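Local coordinates for EchA1_1 (Mycobacterium avium subsp. paratuberculosis, PDB 3R9T), which probably catalyses the reversible hydration of (2E)-enoyl-CoA to (3S)-3-hydroxyacyl-CoA in fatty acid metabolism, as a member of the enoyl-CoA hydratase/isomerase (crotonase) family, at residues E14-N18 and D51-A56; V41-E46 and W90-Y95; L125-R131 and I183-A189; Q156-V161 and D179-I183. Numbering follows the deposited sequence.

Contact 1: residues E14-N18 and D51-A56; sequences ERRGN and DPEVRA
Residues 14-16 end an extended edge strand, and the chain turns at Gly17 (phi/psi 60/-122), whose positive phi suits a residue without a side chain. In the other segment, Asp51 leaves helix 35-50 and opens a type I beta turn to Val54, closed by Val54 N to Asp51 O at 3.0 Å. The backbones come closest at Asn18 and Val54, CA to CA 4.8 Å. There Asn18 O accepts a nearly straight hydrogen bond from Arg55 N (2.7 Å) and a weak one from Ala56 N (3.5 Å). Asp51 (chi1 t) turns OD1 to accept from Glu53 N at 2.8 Å, an Asx turn. Arginine suits position 15 because its long side chain (chi1 -92°, between wells; chi2 and chi3 m) reaches both acids: Arg15 NH1 meets Asp51 OD2 at 2.9 Å, and Arg15 NH2 meets Glu53 OE1 at 2.8 Å with weaker hydrogen-bond geometry. Arg15 NE donates to Gly17 O at 2.8 Å, and one face of the guanidinium lies over Glu53 O and Val54 N. A salt-bridge network from strand 11-16 and backbone bonds from Asn18 together join the 11-16/19-24 hairpin to the connection into strand 56-61 of the crotonase-fold sheet.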
loop_
_atom_site.group_PDB
_atom_site.type_symbol
_atom_site.label_atom_id
_atom_site.label_comp_id
_atom_site.label_asym_id
_atom_site.label_seq_id
_atom_site.Cartn_x
_atom_site.Cartn_y
_atom_site.Cartn_z
ATOM N N GLU B 14 20.999 3.691 26.516
ATOM C CA GLU B 14 20.779 3.149 27.846
ATOM C C GLU B 14 19.940 1.880 27.709
ATOM O O GLU B 14 19.282 1.677 26.688
ATOM C CB GLU B 14 20.122 4.203 28.753
ATOM C CG GLU B 14 18.636 4.454 28.562
ATOM C CD GLU B 14 18.070 5.350 29.651
ATOM O OE1 GLU B 14 18.624 6.447 29.886
ATOM O OE2 GLU B 14 17.069 4.955 30.281
ATOM N N ARG B 15 19.988 1.019 28.715
ATOM C CA ARG B 15 19.254 -0.243 28.673
ATOM C C ARG B 15 18.145 -0.237 29.715
ATOM O O ARG B 15 18.400 0.015 30.894
ATOM C CB ARG B 15 20.206 -1.426 28.893
ATOM C CG ARG B 15 20.770 -1.999 27.603
ATOM C CD ARG B 15 19.855 -3.077 27.038
ATOM N NE ARG B 15 20.063 -4.361 27.706
ATOM C CZ ARG B 15 21.067 -5.196 27.448
ATOM N NH1 ARG B 15 21.982 -4.903 26.528
ATOM N NH2 ARG B 15 21.165 -6.336 28.120
ATOM N N ARG B 16 16.913 -0.481 29.273
ATOM C CA ARG B 16 15.798 -0.724 30.182
ATOM C C ARG B 16 15.489 -2.197 30.032
ATOM O O ARG B 16 14.755 -2.586 29.118
ATOM C CB ARG B 16 14.544 0.077 29.814
ATOM C CG ARG B 16 14.697 1.576 29.713
ATOM C CD ARG B 16 14.891 2.236 31.053
ATOM N NE ARG B 16 15.038 3.679 30.879
ATOM C CZ ARG B 16 14.073 4.587 31.040
ATOM N NH1 ARG B 16 14.351 5.870 30.839
ATOM N NH2 ARG B 16 12.841 4.235 31.400
ATOM N N GLY B 17 16.054 -3.025 30.904
ATOM C CA GLY B 17 15.909 -4.472 30.766
ATOM C C GLY B 17 16.478 -4.942 29.435
ATOM O O GLY B 17 17.643 -4.672 29.143
ATOM N N ASN B 18 15.654 -5.600 28.611
ATOM C CA ASN B 18 16.093 -6.093 27.288
ATOM C C ASN B 18 15.842 -5.141 26.109
ATOM O O ASN B 18 15.949 -5.546 24.942
ATOM C CB ASN B 18 15.488 -7.468 26.977
ATOM C CG ASN B 18 13.954 -7.466 26.931
ATOM O OD1 ASN B 18 13.308 -6.423 26.812
ATOM N ND2 ASN B 18 13.374 -8.658 27.019
ATOM N N ASP B 51 24.317 -7.653 20.465
ATOM C CA ASP B 51 24.142 -8.068 21.841
ATOM C C ASP B 51 22.886 -8.945 21.912
ATOM O O ASP B 51 21.766 -8.443 21.778
ATOM C CB ASP B 51 24.037 -6.825 22.739
ATOM C CG ASP B 51 23.925 -7.160 24.217
ATOM O OD1 ASP B 51 23.719 -8.341 24.558
ATOM O OD2 ASP B 51 24.035 -6.229 25.042
ATOM N N PRO B 52 23.055 -10.266 22.124
ATOM C CA PRO B 52 21.827 -11.053 22.195
ATOM C C PRO B 52 20.995 -10.786 23.467
ATOM O O PRO B 52 19.895 -11.309 23.584
ATOM C CB PRO B 52 22.332 -12.501 22.159
ATOM C CG PRO B 52 23.724 -12.448 22.692
ATOM C CD PRO B 52 24.211 -11.011 22.656
ATOM N N GLU B 53 21.482 -9.987 24.412
ATOM C CA GLU B 53 20.615 -9.585 25.525
ATOM C C GLU B 53 19.640 -8.461 25.127
ATOM O O GLU B 53 18.674 -8.191 25.847
ATOM C CB GLU B 53 21.423 -9.132 26.728
ATOM C CG GLU B 53 22.185 -10.220 27.469
ATOM C CD GLU B 53 22.796 -9.702 28.763
ATOM O OE1 GLU B 53 22.599 -8.509 29.085
ATOM O OE2 GLU B 53 23.476 -10.488 29.460
ATOM N N VAL B 54 19.913 -7.793 24.006
ATOM C CA VAL B 54 19.001 -6.771 23.469
ATOM C C VAL B 54 17.937 -7.403 22.556
ATOM O O VAL B 54 18.264 -8.083 21.580
ATOM C CB VAL B 54 19.778 -5.681 22.705
ATOM C CG1 VAL B 54 18.814 -4.686 22.086
ATOM C CG2 VAL B 54 20.776 -4.971 23.632
ATOM N N ARG B 55 16.666 -7.162 22.878
ATOM C CA ARG B 55 15.529 -7.737 22.143
ATOM C C ARG B 55 14.721 -6.720 21.332
ATOM O O ARG B 55 13.897 -7.106 20.493
ATOM C CB ARG B 55 14.569 -8.435 23.111
ATOM C CG ARG B 55 15.143 -9.668 23.804
ATOM C CD ARG B 55 15.495 -10.786 22.831
ATOM N NE ARG B 55 14.380 -10.976 21.909
ATOM C CZ ARG B 55 13.272 -11.681 22.144
ATOM N NH1 ARG B 55 13.115 -12.388 23.259
ATOM N NH2 ARG B 55 12.321 -11.705 21.214
ATOM N N ALA B 56 14.923 -5.443 21.623
ATOM C CA ALA B 56 14.211 -4.360 20.939
ATOM C C ALA B 56 14.948 -3.045 21.164
ATOM O O ALA B 56 15.704 -2.890 22.123
ATOM C CB ALA B 56 12.777 -4.242 21.455
#

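Contact 2: residues V41-E46 and W90-Y95; sequences VGDALE and WGFAGY
This is a buried helix-to-loop packing contact, in which the middle of helix 35-50 lies against the loop between helix 73-77 and strand 104-108. Residues 41-46 are regular alpha helix, with Leu45 N to Val41 O at 2.9 Å and Glu46 N to Gly42 O at 3.1 Å. Residues 90-95 coil tightly, through Gly94 N to Gly91 O at 3.0 Å and Tyr95 N to Phe92 O at 3.1 Å; Gly91, Ala93 and Gly94 all have positive phi. The backbones almost touch where glycine meets glycine, Gly42 CA to Gly94 CA 4.2 Å, and Gly42 CA makes a CA-H...O contact of 3.5 Å to Gly94 O. A CB on Gly94 would clash with Gly42 CA, and one on Gly42 would clash with Trp90 CE3, so both sites need glycine. Trp90 (chi1 m) reaches across to the helix and spans one turn of it, its CZ3 3.5 Å from Gly42 O and its CH2 4.0 Å from Glu46 CB. Beyond the glycines, Tyr95 (chi1 t) offers CD1 to Val41 CG1 at 3.7 Å and to Leu45 CD1 at 3.5 Å; these branched aliphatic side chains pack against the Tyr95 ring, while Tyr95 OH is hydrogen-bonded to Ser123. Trp90 also stacks with His87 and His98, Val41 packs on Ile22 of strand 19-24, and Tyr95 reaches Leu119 and Ala122, placing the loop between helix 35-50 and helix 115-122.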
loop_
_atom_site.group_PDB
_atom_site.type_symbol
_atom_site.label_atom_id
_atom_site.label_comp_id
_atom_site.label_asym_id
_atom_site.label_seq_id
_atom_site.Cartn_x
_atom_site.Cartn_y
_atom_site.Cartn_z
ATOM N N VAL B 41 23.767 7.211 17.328
ATOM C CA VAL B 41 22.645 6.361 16.959
ATOM C C VAL B 41 23.123 5.098 16.224
ATOM O O VAL B 41 22.731 3.964 16.560
ATOM C CB VAL B 41 21.614 7.162 16.126
ATOM C CG1 VAL B 41 20.579 6.210 15.483
ATOM C CG2 VAL B 41 20.931 8.265 16.992
ATOM N N GLY B 42 23.982 5.299 15.232
ATOM C CA GLY B 42 24.502 4.213 14.426
ATOM C C GLY B 42 25.287 3.204 15.242
ATOM O O GLY B 42 25.081 2.009 15.111
ATOM N N ASP B 43 26.188 3.663 16.103
ATOM C CA ASP B 43 26.945 2.718 16.933
ATOM C C ASP B 43 26.033 1.921 17.890
ATOM O O ASP B 43 26.227 0.721 18.080
ATOM C CB ASP B 43 28.053 3.440 17.715
ATOM C CG ASP B 43 29.160 3.991 16.819
ATOM O OD1 ASP B 43 29.210 3.682 15.608
ATOM O OD2 ASP B 43 29.999 4.747 17.354
ATOM N N ALA B 44 25.040 2.593 18.474
ATOM C CA ALA B 44 24.093 1.958 19.407
ATOM C C ALA B 44 23.250 0.905 18.694
ATOM O O ALA B 44 23.034 -0.193 19.208
ATOM C CB ALA B 44 23.194 3.009 20.057
ATOM N N LEU B 45 22.777 1.222 17.495
ATOM C CA LEU B 45 22.072 0.217 16.695
ATOM C C LEU B 45 22.946 -0.997 16.398
ATOM O O LEU B 45 22.478 -2.136 16.457
ATOM C CB LEU B 45 21.617 0.801 15.365
ATOM C CG LEU B 45 20.307 1.559 15.274
ATOM C CD1 LEU B 45 20.086 1.926 13.802
ATOM C CD2 LEU B 45 19.128 0.738 15.812
ATOM N N GLU B 46 24.208 -0.758 16.060
ATOM C CA GLU B 46 25.129 -1.853 15.753
ATOM C C GLU B 46 25.329 -2.727 16.997
ATOM O O GLU B 46 25.360 -3.958 16.906
ATOM C CB GLU B 46 26.454 -1.281 15.188
ATOM C CG GLU B 46 27.655 -2.218 15.125
ATOM C CD GLU B 46 28.940 -1.499 14.689
ATOM O OE1 GLU B 46 29.519 -1.884 13.650
ATOM O OE2 GLU B 46 29.368 -0.544 15.380
ATOM N N TRP B 90 24.970 3.591 6.153
ATOM C CA TRP B 90 23.808 3.610 7.067
ATOM C C TRP B 90 22.879 4.807 6.851
ATOM O O TRP B 90 21.795 4.885 7.441
ATOM C CB TRP B 90 24.257 3.606 8.530
ATOM C CG TRP B 90 24.924 2.335 8.969
ATOM C CD1 TRP B 90 24.880 1.123 8.345
ATOM C CD2 TRP B 90 25.724 2.154 10.137
ATOM N NE1 TRP B 90 25.612 0.200 9.052
ATOM C CE2 TRP B 90 26.133 0.806 10.162
ATOM C CE3 TRP B 90 26.119 2.999 11.181
ATOM C CZ2 TRP B 90 26.926 0.286 11.182
ATOM C CZ3 TRP B 90 26.902 2.485 12.188
ATOM C CH2 TRP B 90 27.308 1.145 12.183
ATOM N N GLY B 91 23.324 5.753 6.030
ATOM C CA GLY B 91 22.555 6.950 5.738
ATOM C C GLY B 91 22.342 7.900 6.902
ATOM O O GLY B 91 23.041 7.862 7.928
ATOM N N PHE B 92 21.326 8.736 6.724
ATOM C CA PHE B 92 20.946 9.800 7.645
ATOM C C PHE B 92 20.749 9.285 9.059
ATOM O O PHE B 92 20.072 8.286 9.260
ATOM C CB PHE B 92 19.660 10.408 7.109
ATOM C CG PHE B 92 19.148 11.589 7.865
ATOM C CD1 PHE B 92 19.632 12.867 7.586
ATOM C CD2 PHE B 92 18.088 11.455 8.748
ATOM C CE1 PHE B 92 19.114 13.968 8.227
ATOM C CE2 PHE B 92 17.568 12.551 9.390
ATOM C CZ PHE B 92 18.091 13.821 9.127
ATOM N N ALA B 93 21.410 9.939 10.015
ATOM C CA ALA B 93 21.324 9.636 11.453
ATOM C C ALA B 93 21.937 8.286 11.812
ATOM O O ALA B 93 21.741 7.789 12.909
ATOM C CB ALA B 93 19.848 9.738 11.976
ATOM N N GLY B 94 22.680 7.692 10.879
ATOM C CA GLY B 94 23.163 6.323 11.046
ATOM C C GLY B 94 22.035 5.323 11.185
ATOM O O GLY B 94 22.237 4.249 11.736
ATOM N N TYR B 95 20.868 5.661 10.639
ATOM C CA TYR B 95 19.611 4.982 10.985
ATOM C C TYR B 95 18.743 4.566 9.799
ATOM O O TYR B 95 18.236 3.458 9.786
ATOM C CB TYR B 95 18.781 5.889 11.905
ATOM C CG TYR B 95 17.582 5.243 12.584
ATOM C CD1 TYR B 95 17.727 4.576 13.794
ATOM C CD2 TYR B 95 16.298 5.327 12.040
ATOM C CE1 TYR B 95 16.662 3.997 14.438
ATOM C CE2 TYR B 95 15.210 4.721 12.675
ATOM C CZ TYR B 95 15.395 4.092 13.906
ATOM O OH TYR B 95 14.358 3.476 14.577
#

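Contact 3: residues L125-R131 and I183-A189; sequences LVVADER and INEVVEA
At the apolar centre, Val126 CG1 meets Ile183 CG2 at 3.5 Å and Ala128 CB meets Ile183 CD1 at 3.6 Å; the small alanine leaves room for the isoleucine. On the other face of the sheet, Val127 CG1 packs on Val187 CG1 at 3.8 Å, next to helix 192-204. This is the parallel pairing of strands 125-129 and 185-187 at the edge of the crotonase-fold sheet, axes 4.8 Å apart and crossing at -28°. Val127 pairs with Glu185, Ala128 with Val186 and Asp129 with Val187, and beta-branched valines suit these extended backbones. Ala128 N donates to Glu185 O and Ala128 O accepts from Val187 N, each 2.9 Å; Glu130 N then donates to Val187 O at 3.0 Å. At the start, Asn184 extends the pairing with both its side chain (OD1 accepting from Val126 N, 2.9 Å) and its backbone (N donating to Val126 O, 2.8 Å), while its ND2 bonds Lys160 O of the second subunit. At the polar edge, Asp129 OD1 accepts from Arg131 N at 2.9 Å in an Asx turn, and Asp129 OD2 forms a salt bridge with Arg131 NH2 at 2.8 Å. Last, Glu130 OE2 accepts from Ala189 N at 3.0 Å.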
loop_
_atom_site.group_PDB
_atom_site.type_symbol
_atom_site.label_atom_id
_atom_site.label_comp_id
_atom_site.label_asym_id
_atom_site.label_seq_id
_atom_site.Cartn_x
_atom_site.Cartn_y
_atom_site.Cartn_z
ATOM N N LEU B 125 7.890 0.550 14.036
ATOM C CA LEU B 125 6.678 0.986 14.744
ATOM C C LEU B 125 6.909 2.396 15.267
ATOM O O LEU B 125 8.047 2.824 15.494
ATOM C CB LEU B 125 6.378 0.050 15.910
ATOM C CG LEU B 125 6.198 -1.417 15.495
ATOM C CD1 LEU B 125 6.262 -2.353 16.717
ATOM C CD2 LEU B 125 4.915 -1.585 14.702
ATOM N N VAL B 126 5.814 3.116 15.456
ATOM C CA VAL B 126 5.843 4.486 15.989
ATOM C C VAL B 126 4.745 4.717 17.033
ATOM O O VAL B 126 3.575 4.492 16.763
ATOM C CB VAL B 126 5.665 5.550 14.878
ATOM C CG1 VAL B 126 5.898 6.927 15.430
ATOM C CG2 VAL B 126 6.640 5.279 13.700
ATOM N N VAL B 127 5.158 5.211 18.195
ATOM C CA VAL B 127 4.258 5.734 19.220
ATOM C C VAL B 127 4.534 7.241 19.336
ATOM O O VAL B 127 5.699 7.649 19.420
ATOM C CB VAL B 127 4.530 5.025 20.544
ATOM C CG1 VAL B 127 3.605 5.537 21.663
ATOM C CG2 VAL B 127 4.384 3.522 20.346
ATOM N N ALA B 128 3.486 8.065 19.326
ATOM C CA ALA B 128 3.664 9.518 19.362
ATOM C C ALA B 128 2.887 10.187 20.481
ATOM O O ALA B 128 1.727 9.881 20.706
ATOM C CB ALA B 128 3.247 10.125 18.051
ATOM N N ASP B 129 3.555 11.116 21.155
ATOM C CA ASP B 129 2.924 12.125 21.997
ATOM C C ASP B 129 1.842 12.850 21.171
ATOM O O ASP B 129 2.061 13.170 19.998
ATOM C CB ASP B 129 4.036 13.087 22.442
ATOM C CG ASP B 129 3.610 14.040 23.534
ATOM O OD1 ASP B 129 2.712 14.872 23.281
ATOM O OD2 ASP B 129 4.216 13.984 24.629
ATOM N N GLU B 130 0.685 13.105 21.784
ATOM C CA GLU B 130 -0.452 13.766 21.126
ATOM C C GLU B 130 -0.038 15.099 20.502
ATOM O O GLU B 130 -0.652 15.554 19.546
ATOM C CB GLU B 130 -1.621 13.974 22.116
ATOM C CG GLU B 130 -1.237 14.739 23.404
ATOM C CD GLU B 130 -2.388 14.931 24.396
ATOM O OE1 GLU B 130 -3.470 15.399 23.978
ATOM O OE2 GLU B 130 -2.192 14.637 25.606
ATOM N N ARG B 131 1.000 15.721 21.063
ATOM C CA ARG B 131 1.488 17.014 20.578
ATOM C C ARG B 131 2.379 16.936 19.335
ATOM O O ARG B 131 2.669 17.960 18.708
ATOM C CB ARG B 131 2.275 17.714 21.683
ATOM C CG ARG B 131 1.457 18.134 22.885
ATOM C CD ARG B 131 2.387 18.560 24.015
ATOM N NE ARG B 131 3.205 17.449 24.494
ATOM C CZ ARG B 131 4.130 17.549 25.441
ATOM N NH1 ARG B 131 4.360 18.719 26.038
ATOM N NH2 ARG B 131 4.831 16.476 25.799
ATOM N N ILE B 183 1.503 5.906 11.949
ATOM C CA ILE B 183 2.048 5.624 13.264
ATOM C C ILE B 183 1.050 4.670 13.876
ATOM O O ILE B 183 -0.081 4.520 13.370
ATOM C CB ILE B 183 2.268 6.884 14.115
ATOM C CG1 ILE B 183 0.935 7.542 14.488
ATOM C CG2 ILE B 183 3.224 7.860 13.386
ATOM C CD1 ILE B 183 1.096 8.648 15.536
ATOM N N ASN B 184 1.464 4.030 14.965
ATOM C CA ASN B 184 0.655 3.006 15.622
ATOM C C ASN B 184 -0.279 3.491 16.708
ATOM O O ASN B 184 -1.394 2.948 16.852
ATOM C CB ASN B 184 1.573 1.945 16.192
ATOM C CG ASN B 184 2.322 1.200 15.107
ATOM O OD1 ASN B 184 3.450 1.557 14.770
ATOM N ND2 ASN B 184 1.682 0.186 14.523
ATOM N N GLU B 185 0.172 4.483 17.466
ATOM C CA GLU B 185 -0.588 4.919 18.613
ATOM C C GLU B 185 -0.220 6.332 19.062
ATOM O O GLU B 185 0.893 6.808 18.849
ATOM C CB GLU B 185 -0.445 3.865 19.705
ATOM C CG GLU B 185 0.662 4.034 20.612
ATOM C CD GLU B 185 0.511 3.137 21.826
ATOM O OE1 GLU B 185 1.548 2.778 22.373
ATOM O OE2 GLU B 185 -0.618 2.775 22.232
ATOM N N VAL B 186 -1.220 7.003 19.624
ATOM C CA VAL B 186 -1.107 8.352 20.121
ATOM C C VAL B 186 -1.332 8.257 21.606
ATOM O O VAL B 186 -2.290 7.601 22.044
ATOM C CB VAL B 186 -2.138 9.288 19.466
ATOM C CG1 VAL B 186 -1.957 10.700 19.967
ATOM C CG2 VAL B 186 -1.956 9.281 17.934
ATOM N N VAL B 187 -0.455 8.898 22.370
ATOM C CA VAL B 187 -0.513 8.806 23.811
ATOM C C VAL B 187 -0.521 10.169 24.473
ATOM O O VAL B 187 -0.151 11.183 23.883
ATOM C CB VAL B 187 0.646 7.952 24.352
ATOM C CG1 VAL B 187 0.610 6.561 23.712
ATOM C CG2 VAL B 187 1.994 8.641 24.119
ATOM N N GLU B 188 -0.970 10.170 25.719
ATOM C CA GLU B 188 -0.983 11.382 26.501
ATOM C C GLU B 188 0.371 12.056 26.581
ATOM O O GLU B 188 1.409 11.398 26.691
ATOM C CB GLU B 188 -1.480 11.089 27.909
ATOM C CG GLU B 188 -2.972 11.132 28.037
ATOM C CD GLU B 188 -3.368 11.453 29.451
ATOM O OE1 GLU B 188 -4.079 12.461 29.665
ATOM O OE2 GLU B 188 -2.920 10.718 30.355
ATOM N N ALA B 189 0.324 13.382 26.545
ATOM C CA ALA B 189 1.487 14.233 26.676
ATOM C C ALA B 189 2.398 13.736 27.791
ATOM O O ALA B 189 1.957 13.528 28.924
ATOM C CB ALA B 189 1.053 15.675 26.953
#

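Contact 4: residues Q156-V161 and D179-I183; sequences QLPRKV and DWGLI
Gln156 turns its carbonyl toward the Schellman motif that ends helix 174-180 at Gly181, whose phi/psi of 95/12 would jam a CB against the preceding carbonyl oxygen. Gln156 O and Gly181 O, both acceptors 4.4 Å apart, share a water that donates to each (2.8 and 2.7 Å); a second lies 2.8 Å from Gln156 O and 2.5 Å from Trp180 O. The backbones are nearest at Gln156 and Leu182, CA to CA 6.0 Å. Gln156 CB rests 4.1 Å from Leu182 CD1, while its polar end turns to Lys160 of the second subunit. Leu157, extended, packs against Leu182, its CD2 3.8 Å from Leu182 CB. Pro158, the N-cap of helix 159-168, needs no amide hydrogen there; Pro158 CG lies 3.8 Å from Trp180 CE3. Lys160 NZ bonds Gln156 OE1 of the third subunit: the contact joins the start of helix 159-168 to the end of helix 174-180 beside the trimer interface. Tryptophan suits position 180 as a broad apolar surface for Pro158 and Val161. In the helix's first turn, Val161 lies over one face of the indole, its CG1 in CH-pi contact 3.8 Å from the centroid of the Trp180 five-membered ring, 10° off the normal.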
loop_
_atom_site.group_PDB
_atom_site.type_symbol
_atom_site.label_atom_id
_atom_site.label_comp_id
_atom_site.label_asym_id
_atom_site.label_seq_id
_atom_site.Cartn_x
_atom_site.Cartn_y
_atom_site.Cartn_z
ATOM N N GLN B 156 3.874 3.903 2.846
ATOM C CA GLN B 156 3.322 3.743 4.187
ATOM C C GLN B 156 2.030 4.494 4.455
ATOM O O GLN B 156 1.414 4.290 5.493
ATOM C CB GLN B 156 4.378 4.116 5.211
ATOM C CG GLN B 156 5.645 3.313 5.014
ATOM C CD GLN B 156 6.638 3.474 6.133
ATOM O OE1 GLN B 156 6.273 3.839 7.254
ATOM N NE2 GLN B 156 7.912 3.210 5.843
ATOM N N LEU B 157 1.648 5.367 3.532
ATOM C CA LEU B 157 0.404 6.111 3.571
ATOM C C LEU B 157 -0.299 5.891 2.243
ATOM O O LEU B 157 0.361 5.591 1.248
ATOM C CB LEU B 157 0.702 7.607 3.720
ATOM C CG LEU B 157 0.911 8.258 5.080
ATOM C CD1 LEU B 157 1.226 9.726 4.911
ATOM C CD2 LEU B 157 -0.341 8.140 5.886
ATOM N N PRO B 158 -1.629 6.043 2.195
ATOM C CA PRO B 158 -2.304 5.953 0.908
ATOM C C PRO B 158 -1.674 6.896 -0.097
ATOM O O PRO B 158 -1.286 8.015 0.222
ATOM C CB PRO B 158 -3.728 6.385 1.230
ATOM C CG PRO B 158 -3.905 5.983 2.639
ATOM C CD PRO B 158 -2.589 6.288 3.284
ATOM N N ARG B 159 -1.566 6.430 -1.321
ATOM C CA ARG B 159 -0.834 7.169 -2.318
ATOM C C ARG B 159 -1.221 8.641 -2.412
ATOM O O ARG B 159 -0.350 9.501 -2.370
ATOM C CB ARG B 159 -1.011 6.496 -3.665
ATOM C CG ARG B 159 -0.702 7.364 -4.849
ATOM C CD ARG B 159 0.762 7.580 -4.983
ATOM N NE ARG B 159 1.444 6.374 -5.432
ATOM C CZ ARG B 159 2.744 6.306 -5.700
ATOM N NH1 ARG B 159 3.515 7.379 -5.554
ATOM N NH2 ARG B 159 3.279 5.161 -6.112
ATOM N N LYS B 160 -2.499 8.944 -2.564
ATOM C CA LYS B 160 -2.901 10.344 -2.701
ATOM C C LYS B 160 -2.588 11.169 -1.447
ATOM O O LYS B 160 -2.172 12.318 -1.549
ATOM C CB LYS B 160 -4.394 10.463 -3.054
ATOM C CG LYS B 160 -4.661 10.795 -4.508
ATOM C CD LYS B 160 -4.150 9.752 -5.453
ATOM C CE LYS B 160 -4.531 10.116 -6.875
ATOM N NZ LYS B 160 -3.923 9.171 -7.835
ATOM N N VAL B 161 -2.781 10.585 -0.272
ATOM C CA VAL B 161 -2.479 11.266 0.981
ATOM C C VAL B 161 -0.960 11.548 1.083
ATOM O O VAL B 161 -0.548 12.653 1.493
ATOM C CB VAL B 161 -2.992 10.439 2.169
ATOM C CG1 VAL B 161 -2.647 11.087 3.492
ATOM C CG2 VAL B 161 -4.511 10.238 2.037
ATOM N N ASP B 179 -4.509 7.893 12.070
ATOM C CA ASP B 179 -5.692 7.514 11.301
ATOM C C ASP B 179 -5.337 6.860 9.979
ATOM O O ASP B 179 -6.064 5.982 9.507
ATOM C CB ASP B 179 -6.561 8.739 10.989
ATOM C CG ASP B 179 -7.196 9.349 12.220
ATOM O OD1 ASP B 179 -7.262 8.697 13.278
ATOM O OD2 ASP B 179 -7.643 10.517 12.125
ATOM N N TRP B 180 -4.259 7.312 9.362
ATOM C CA TRP B 180 -3.888 6.826 8.034
ATOM C C TRP B 180 -3.121 5.510 8.144
ATOM O O TRP B 180 -2.947 4.792 7.158
ATOM C CB TRP B 180 -3.122 7.895 7.242
ATOM C CG TRP B 180 -4.024 9.027 6.761
ATOM C CD1 TRP B 180 -3.924 10.367 7.062
ATOM C CD2 TRP B 180 -5.180 8.892 5.930
ATOM N NE1 TRP B 180 -4.944 11.062 6.457
ATOM C CE2 TRP B 180 -5.733 10.178 5.767
ATOM C CE3 TRP B 180 -5.813 7.802 5.325
ATOM C CZ2 TRP B 180 -6.877 10.400 5.013
ATOM C CZ3 TRP B 180 -6.949 8.025 4.580
ATOM C CH2 TRP B 180 -7.466 9.316 4.425
ATOM N N GLY B 181 -2.677 5.186 9.354
ATOM C CA GLY B 181 -1.957 3.922 9.601
ATOM C C GLY B 181 -0.459 4.094 9.535
ATOM O O GLY B 181 0.326 3.140 9.549
ATOM N N LEU B 182 -0.053 5.342 9.513
ATOM C CA LEU B 182 1.355 5.697 9.528
ATOM C C LEU B 182 2.167 5.621 10.849
ATOM O O LEU B 182 3.409 5.463 10.853
ATOM C CB LEU B 182 1.434 7.126 9.086
ATOM C CG LEU B 182 2.839 7.716 9.105
ATOM C CD1 LEU B 182 3.732 6.957 8.081
ATOM C CD2 LEU B 182 2.826 9.211 8.823
ATOM N N ILE B 183 1.503 5.906 11.949
ATOM C CA ILE B 183 2.048 5.624 13.264
ATOM C C ILE B 183 1.050 4.670 13.876
ATOM O O ILE B 183 -0.081 4.520 13.370
ATOM C CB ILE B 183 2.268 6.884 14.115
ATOM C CG1 ILE B 183 0.935 7.542 14.488
ATOM C CG2 ILE B 183 3.224 7.860 13.386
ATOM C CD1 ILE B 183 1.096 8.648 15.536
HETATM O O HOH W 1 2.121 2.553 7.575
HETATM O O HOH W 2 -1.398 3.886 5.426
#

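Contacts 1 and 2 come first and cross in sequence; their centres are about 17 Å apart, and both involve helix 35-50 or the loop that leaves it. Contacts 3 and 4 follow, with contact 4 nested inside the loop closed by contact 3; they share Ile183, where helix 174-180 leads into strand 185-187, and their centres are about 15 Å apart. Contacts 1 and 3 reach the outermost strands, 11-16 and 185-187, of one six-stranded sheet; the centres of these contacts are about 22 Å apart. Contacts 2 and 4 lie on opposite sides of the chain's centre. Contacts 3 and 4 touch the second subunit, and contact 4 also the third, so this end of the fold takes part in the trimer interfaces.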